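Local coordinates for VgrG protein (Vibrio cholerae, PDB 4DTH) that probably cross-links actin as a toxin, through an actin cross-linking domain that binds ATP and magnesium, at residues 239-244 with 269-274; 320-323 with 327-330. One frame throughout, in Å; residues are numbered along the deposited sequence. Where two conformers were deposited one is given.

Contact 1. Residues 239-244 with 269-274; sequences AELAKK and PKVKNA. With ATP (adenosine-5'-triphosphate), chain B; SO4 (sulfate ion), chain J; SO4 (sulfate ion), chain F.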
loop_
_atom_site.group_PDB
_atom_site.type_symbol
_atom_site.label_atom_id
_atom_site.label_comp_id
_atom_site.label_asym_id
_atom_site.label_seq_id
_atom_site.Cartn_x
_atom_site.Cartn_y
_atom_site.Cartn_z
ATOM N N ALA A 239 -16.904 -6.014 -9.161
ATOM C CA ALA A 239 -18.039 -6.902 -9.377
ATOM C C ALA A 239 -17.550 -8.331 -9.680
ATOM O O ALA A 239 -18.057 -9.288 -9.087
ATOM C CB ALA A 239 -18.913 -6.370 -10.502
ATOM N N GLU A 240 -16.495 -8.466 -10.526
ATOM C CA GLU A 240 -15.909 -9.776 -10.844
ATOM C C GLU A 240 -15.394 -10.465 -9.583
ATOM O O GLU A 240 -15.696 -11.646 -9.361
ATOM C CB GLU A 240 -14.776 -9.621 -11.881
ATOM C CG GLU A 240 -14.037 -10.911 -12.215
ATOM C CD GLU A 240 -12.669 -10.679 -12.828
ATOM O OE1 GLU A 240 -12.605 -10.235 -13.997
ATOM O OE2 GLU A 240 -11.657 -10.919 -12.132
ATOM N N LEU A 241 -14.648 -9.727 -8.745
ATOM C CA LEU A 241 -14.085 -10.273 -7.509
ATOM C C LEU A 241 -15.154 -10.609 -6.484
ATOM O O LEU A 241 -15.031 -11.626 -5.816
ATOM C CB LEU A 241 -13.039 -9.327 -6.911
ATOM C CG LEU A 241 -11.784 -9.112 -7.760
ATOM C CD1 LEU A 241 -10.967 -7.975 -7.213
ATOM C CD2 LEU A 241 -10.943 -10.374 -7.838
ATOM N N ALA A 242 -16.208 -9.778 -6.378
ATOM C CA ALA A 242 -17.316 -10.013 -5.439
ATOM C C ALA A 242 -18.024 -11.321 -5.805
ATOM O O ALA A 242 -18.387 -12.087 -4.918
ATOM C CB ALA A 242 -18.302 -8.851 -5.490
ATOM N N LYS A 243 -18.179 -11.589 -7.108
ATOM C CA LYS A 243 -18.811 -12.797 -7.630
ATOM C C LYS A 243 -17.892 -13.998 -7.416
ATOM O O LYS A 243 -18.339 -15.057 -6.959
ATOM C CB LYS A 243 -19.067 -12.591 -9.128
ATOM C CG LYS A 243 -20.382 -13.124 -9.611
ATOM C CD LYS A 243 -20.469 -12.934 -11.120
ATOM C CE LYS A 243 -20.661 -14.252 -11.821
ATOM N NZ LYS A 243 -20.588 -14.108 -13.296
ATOM N N LYS A 244 -16.599 -13.830 -7.756
ATOM C CA LYS A 244 -15.583 -14.880 -7.642
ATOM C C LYS A 244 -15.391 -15.331 -6.185
ATOM O O LYS A 244 -15.417 -16.544 -5.898
ATOM C CB LYS A 244 -14.259 -14.319 -8.204
ATOM C CG LYS A 244 -13.016 -15.132 -7.948
ATOM C CD LYS A 244 -12.997 -16.389 -8.755
ATOM C CE LYS A 244 -11.666 -17.072 -8.675
ATOM N NZ LYS A 244 -11.745 -18.426 -9.273
ATOM N N PRO A 269 -6.249 -10.799 1.986
ATOM C CA PRO A 269 -5.019 -10.854 1.166
ATOM C C PRO A 269 -5.174 -11.529 -0.194
ATOM O O PRO A 269 -4.556 -11.067 -1.149
ATOM C CB PRO A 269 -4.025 -11.614 2.049
ATOM C CG PRO A 269 -4.506 -11.411 3.431
ATOM C CD PRO A 269 -5.990 -11.243 3.375
ATOM N N LYS A 270 -5.998 -12.599 -0.302
ATOM C CA LYS A 270 -6.165 -13.238 -1.605
ATOM C C LYS A 270 -6.936 -12.373 -2.602
ATOM O O LYS A 270 -6.680 -12.459 -3.803
ATOM C CB LYS A 270 -6.684 -14.681 -1.516
ATOM C CG LYS A 270 -8.094 -14.862 -1.033
ATOM C CD LYS A 270 -8.348 -16.355 -0.885
ATOM C CE LYS A 270 -9.429 -16.640 0.101
ATOM N NZ LYS A 270 -9.752 -18.090 0.146
ATOM N N VAL A 271 -7.850 -11.518 -2.100
ATOM C CA VAL A 271 -8.609 -10.594 -2.946
ATOM C C VAL A 271 -7.660 -9.489 -3.426
ATOM O O VAL A 271 -7.640 -9.168 -4.616
ATOM C CB VAL A 271 -9.879 -10.040 -2.253
ATOM C CG1 VAL A 271 -10.592 -9.009 -3.135
ATOM C CG2 VAL A 271 -10.829 -11.177 -1.882
ATOM N N LYS A 272 -6.851 -8.934 -2.505
ATOM C CA LYS A 272 -5.868 -7.913 -2.871
ATOM C C LYS A 272 -4.883 -8.472 -3.910
ATOM O O LYS A 272 -4.560 -7.779 -4.877
ATOM C CB LYS A 272 -5.098 -7.463 -1.623
ATOM C CG LYS A 272 -5.890 -6.618 -0.648
ATOM C CD LYS A 272 -4.926 -6.206 0.477
ATOM C CE LYS A 272 -5.507 -5.227 1.448
ATOM N NZ LYS A 272 -4.491 -4.821 2.461
ATOM N N ASN A 273 -4.448 -9.743 -3.737
ATOM C CA ASN A 273 -3.531 -10.401 -4.671
ATOM C C ASN A 273 -4.132 -10.546 -6.064
ATOM O O ASN A 273 -3.417 -10.389 -7.051
ATOM C CB ASN A 273 -3.077 -11.755 -4.130
ATOM C CG ASN A 273 -2.093 -11.636 -2.989
ATOM O OD1 ASN A 273 -1.548 -10.561 -2.712
ATOM N ND2 ASN A 273 -1.868 -12.731 -2.281
ATOM N N ALA A 274 -5.453 -10.795 -6.141
ATOM C CA ALA A 274 -6.164 -10.936 -7.411
ATOM C C ALA A 274 -6.144 -9.656 -8.259
ATOM O O ALA A 274 -6.209 -9.755 -9.479
ATOM C CB ALA A 274 -7.585 -11.404 -7.178
HETATM P PG ATP B . -2.948 -1.376 3.536
HETATM O O1G ATP B . -2.622 -1.974 2.204
HETATM O O2G ATP B . -4.219 -0.576 3.471
HETATM O O3G ATP B . -3.098 -2.418 4.607
HETATM P PB ATP B . -1.379 0.534 5.017
HETATM O O1B ATP B . -2.564 1.324 5.410
HETATM O O2B ATP B . -0.909 -0.256 6.214
HETATM O O3B ATP B . -1.735 -0.399 3.910
HETATM P PA ATP B . -0.210 2.732 3.671
HETATM O O1A ATP B . -1.595 3.030 3.248
HETATM O O2A ATP B . 0.285 3.917 4.505
HETATM O O3A ATP B . -0.206 1.505 4.515
HETATM O "O5'" ATP B . 0.692 2.519 2.361
HETATM C "C5'" ATP B . 2.113 2.482 2.574
HETATM C "C4'" ATP B . 2.884 2.428 1.282
HETATM O "O4'" ATP B . 2.511 3.549 0.429
HETATM C "C3'" ATP B . 4.398 2.549 1.468
HETATM O "O3'" ATP B . 5.128 1.781 0.514
HETATM C "C2'" ATP B . 4.617 4.044 1.278
HETATM O "O2'" ATP B . 5.965 4.402 1.019
HETATM C "C1'" ATP B . 3.685 4.281 0.108
HETATM N N9 ATP B . 3.332 5.675 -0.174
HETATM C C8 ATP B . 2.726 6.563 0.672
HETATM N N7 ATP B . 2.523 7.743 0.137
HETATM C C5 ATP B . 3.035 7.623 -1.148
HETATM C C6 ATP B . 3.115 8.516 -2.235
HETATM N N6 ATP B . 2.660 9.776 -2.205
HETATM N N1 ATP B . 3.672 8.061 -3.381
HETATM C C2 ATP B . 4.113 6.801 -3.432
HETATM N N3 ATP B . 4.090 5.871 -2.480
HETATM C C4 ATP B . 3.538 6.344 -1.348
HETATM S S SO4 J . -17.428 -12.860 -14.419
HETATM O O1 SO4 J . -17.382 -14.057 -13.579
HETATM O O2 SO4 J . -18.814 -12.607 -14.817
HETATM O O3 SO4 J . -16.915 -11.708 -13.672
HETATM O O4 SO4 J . -16.595 -13.084 -15.610
HETATM S S SO4 F . -1.917 -7.690 3.333
HETATM O O1 SO4 F . -1.248 -7.924 4.617
HETATM O O2 SO4 F . -1.821 -8.875 2.518
HETATM O O3 SO4 F . -3.301 -7.337 3.590
HETATM O O4 SO4 F . -1.272 -6.569 2.646
#
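Lys272 NZ, on the helix whose Val271 and Ala274 meet Leu241, is held by two anions: O3 of one sulfate at 3.0 Å and, more weakly, O1G of ATP at 3.4 Å. The arrangement is a helix-helix packing at the margin of the ATP pocket, between the last turns of helix 221-245 and the short helix 269-275. Lys272 starts out away from the partner helix, and its chain, extended beyond CG, carries NZ to within weak bonding distance of the gamma-phosphate. That sulfate, probably from the crystallisation liquor, is also bonded by Arg353.

The helix-helix contact itself is entirely apolar and small, with 125 Å² buried. Its centre is Leu241, whose CB bond points toward the other helix; CG is anti to the carbonyl carbon (chi1 -65°), and the two methyls branch to different partners. CD2 presses on Ala274 CB at 3.6 Å, while CD1 comes within 4.2 Å of Val271 CG1, a looser approach. Phe245, one turn further on, touches Val271 and Ala274 as well and extends the apolar seam.

A second sulfate marks the outer side of helix 221-245. The chain of Lys243 bends at chi3 (121°), and its NZ bonds to O2 of that ion at 2.8 Å.

Contact 2. Residues 320-323 with 327-330; sequences QYFQ and EVAG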
loop_
_atom_site.group_PDB
_atom_site.type_symbol
_atom_site.label_atom_id
_atom_site.label_comp_id
_atom_site.label_asym_id
_atom_site.label_seq_id
_atom_site.Cartn_x
_atom_site.Cartn_y
_atom_site.Cartn_z
ATOM N N GLN A 320 -23.235 2.197 -6.101
ATOM C CA GLN A 320 -23.503 2.979 -4.882
ATOM C C GLN A 320 -22.320 2.957 -3.914
ATOM O O GLN A 320 -21.973 3.995 -3.345
ATOM C CB GLN A 320 -24.781 2.482 -4.168
ATOM C CG GLN A 320 -25.280 3.442 -3.064
ATOM C CD GLN A 320 -26.238 2.837 -2.054
ATOM O OE1 GLN A 320 -26.468 1.623 -2.000
ATOM N NE2 GLN A 320 -26.793 3.680 -1.193
ATOM N N TYR A 321 -21.704 1.773 -3.725
ATOM C CA TYR A 321 -20.568 1.609 -2.843
ATOM C C TYR A 321 -19.468 2.624 -3.183
ATOM O O TYR A 321 -19.014 3.347 -2.301
ATOM C CB TYR A 321 -20.022 0.172 -2.926
ATOM C CG TYR A 321 -18.783 -0.036 -2.089
ATOM C CD1 TYR A 321 -18.870 -0.200 -0.708
ATOM C CD2 TYR A 321 -17.518 -0.071 -2.674
ATOM C CE1 TYR A 321 -17.729 -0.383 0.072
ATOM C CE2 TYR A 321 -16.371 -0.251 -1.906
ATOM C CZ TYR A 321 -16.482 -0.411 -0.533
ATOM O OH TYR A 321 -15.362 -0.599 0.224
ATOM N N PHE A 322 -19.062 2.674 -4.456
ATOM C CA PHE A 322 -18.010 3.591 -4.877
ATOM C C PHE A 322 -18.432 5.057 -4.894
ATOM O O PHE A 322 -17.591 5.927 -4.671
ATOM C CB PHE A 322 -17.379 3.139 -6.196
ATOM C CG PHE A 322 -16.504 1.918 -6.024
ATOM C CD1 PHE A 322 -15.432 1.930 -5.135
ATOM C CD2 PHE A 322 -16.757 0.755 -6.744
ATOM C CE1 PHE A 322 -14.626 0.796 -4.960
ATOM C CE2 PHE A 322 -15.954 -0.381 -6.570
ATOM C CZ PHE A 322 -14.887 -0.348 -5.686
ATOM N N GLN A 323 -19.721 5.318 -5.154
ATOM C CA GLN A 323 -20.300 6.661 -5.196
ATOM C C GLN A 323 -20.280 7.328 -3.801
ATOM O O GLN A 323 -19.957 8.513 -3.711
ATOM C CB GLN A 323 -21.721 6.581 -5.787
ATOM C CG GLN A 323 -22.611 7.793 -5.549
ATOM C CD GLN A 323 -23.996 7.503 -6.060
ATOM O OE1 GLN A 323 -24.840 6.939 -5.356
ATOM N NE2 GLN A 323 -24.238 7.837 -7.321
ATOM N N GLU A 327 -13.953 2.282 -0.499
ATOM C CA GLU A 327 -12.556 2.013 -0.828
ATOM C C GLU A 327 -12.412 0.644 -1.490
ATOM O O GLU A 327 -13.180 -0.274 -1.190
ATOM C CB GLU A 327 -11.705 2.076 0.442
ATOM C CG GLU A 327 -11.705 3.441 1.118
ATOM C CD GLU A 327 -10.688 4.445 0.609
ATOM O OE1 GLU A 327 -10.058 4.194 -0.444
ATOM O OE2 GLU A 327 -10.535 5.500 1.262
ATOM N N VAL A 328 -11.404 0.500 -2.376
ATOM C CA VAL A 328 -11.121 -0.767 -3.060
ATOM C C VAL A 328 -10.719 -1.847 -2.050
ATOM O O VAL A 328 -11.233 -2.967 -2.128
ATOM C CB VAL A 328 -10.060 -0.581 -4.188
ATOM C CG1 VAL A 328 -9.523 -1.922 -4.695
ATOM C CG2 VAL A 328 -10.642 0.231 -5.344
ATOM N N ALA A 329 -9.823 -1.504 -1.096
ATOM C CA ALA A 329 -9.330 -2.459 -0.102
ATOM C C ALA A 329 -8.890 -1.757 1.179
ATOM O O ALA A 329 -7.703 -1.702 1.497
ATOM C CB ALA A 329 -8.179 -3.285 -0.695
ATOM N N GLY A 330 -9.864 -1.241 1.918
ATOM C CA GLY A 330 -9.585 -0.561 3.183
ATOM C C GLY A 330 -9.043 0.845 3.017
ATOM O O GLY A 330 -9.016 1.379 1.896
#
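Tyr321 reaches from the last turn of helix 312-323 to the backbone of Glu327. This is a C-terminal helix end fastened to the loop that follows it by a side-chain-to-backbone hydrogen bond, with three residues between the segments. The ring leaves the helix with CG anti to the backbone N (chi1 177°), which projects the hydroxyl to the loop, and OH donates to Glu327 O at 2.6 Å. The bond uses a lone pair in the carbonyl plane, with a C=O...donor angle of 138°; the acceptor also lies in the plane of the tyrosine ring, at its edge.

Phe322 comes next, its CG anti to the carbonyl carbon (chi1 -72°), where Tyr321 has CG anti to the backbone N. Tyr321 CD2 stands 3.7 Å above the Phe322 ring plane, over its centre, with the two rings steeply inclined to each other. Phe322 stacks with Tyr235 of helix 221-245. At its edge, Phe322 CE1 approaches the carbonyl carbon of Glu327 at 4.1 Å.

On the loop side, the Glu327 carboxylate turns elsewhere, OE2 bonding to Asn334 ND2. Val328 begins away from the helix, but one methyl still reaches the phenylalanine ring obliquely: Val328 CG2 lies 4.0 Å from Phe322 CE1.

How the contacts relate
From the N terminus, contact 1 comes first: helix 221-245 is rejoined by helix 269-275 after 24 almost wholly irregular residues. The chain then runs through strand 277-279 and helix 292-307 to helix 312-323, where contact 2 closes a much shorter loop. The two are in series, neither nested nor crossed, yet their centres lie 13 Å apart and they touch, Lys272 CE packing on Ala329 CB at 3.9 Å. Helix 221-245 links them further: Leu314 of helix 312-323 meets Ala239 and Ala242, while Ile234 touches Phe322 and Val328. Together the contacts tie helices 221-245 and 312-323 to helix 269-275, whose Lys272 weakly reaches the ATP gamma-phosphate, and to the loop 327-330 packed against it.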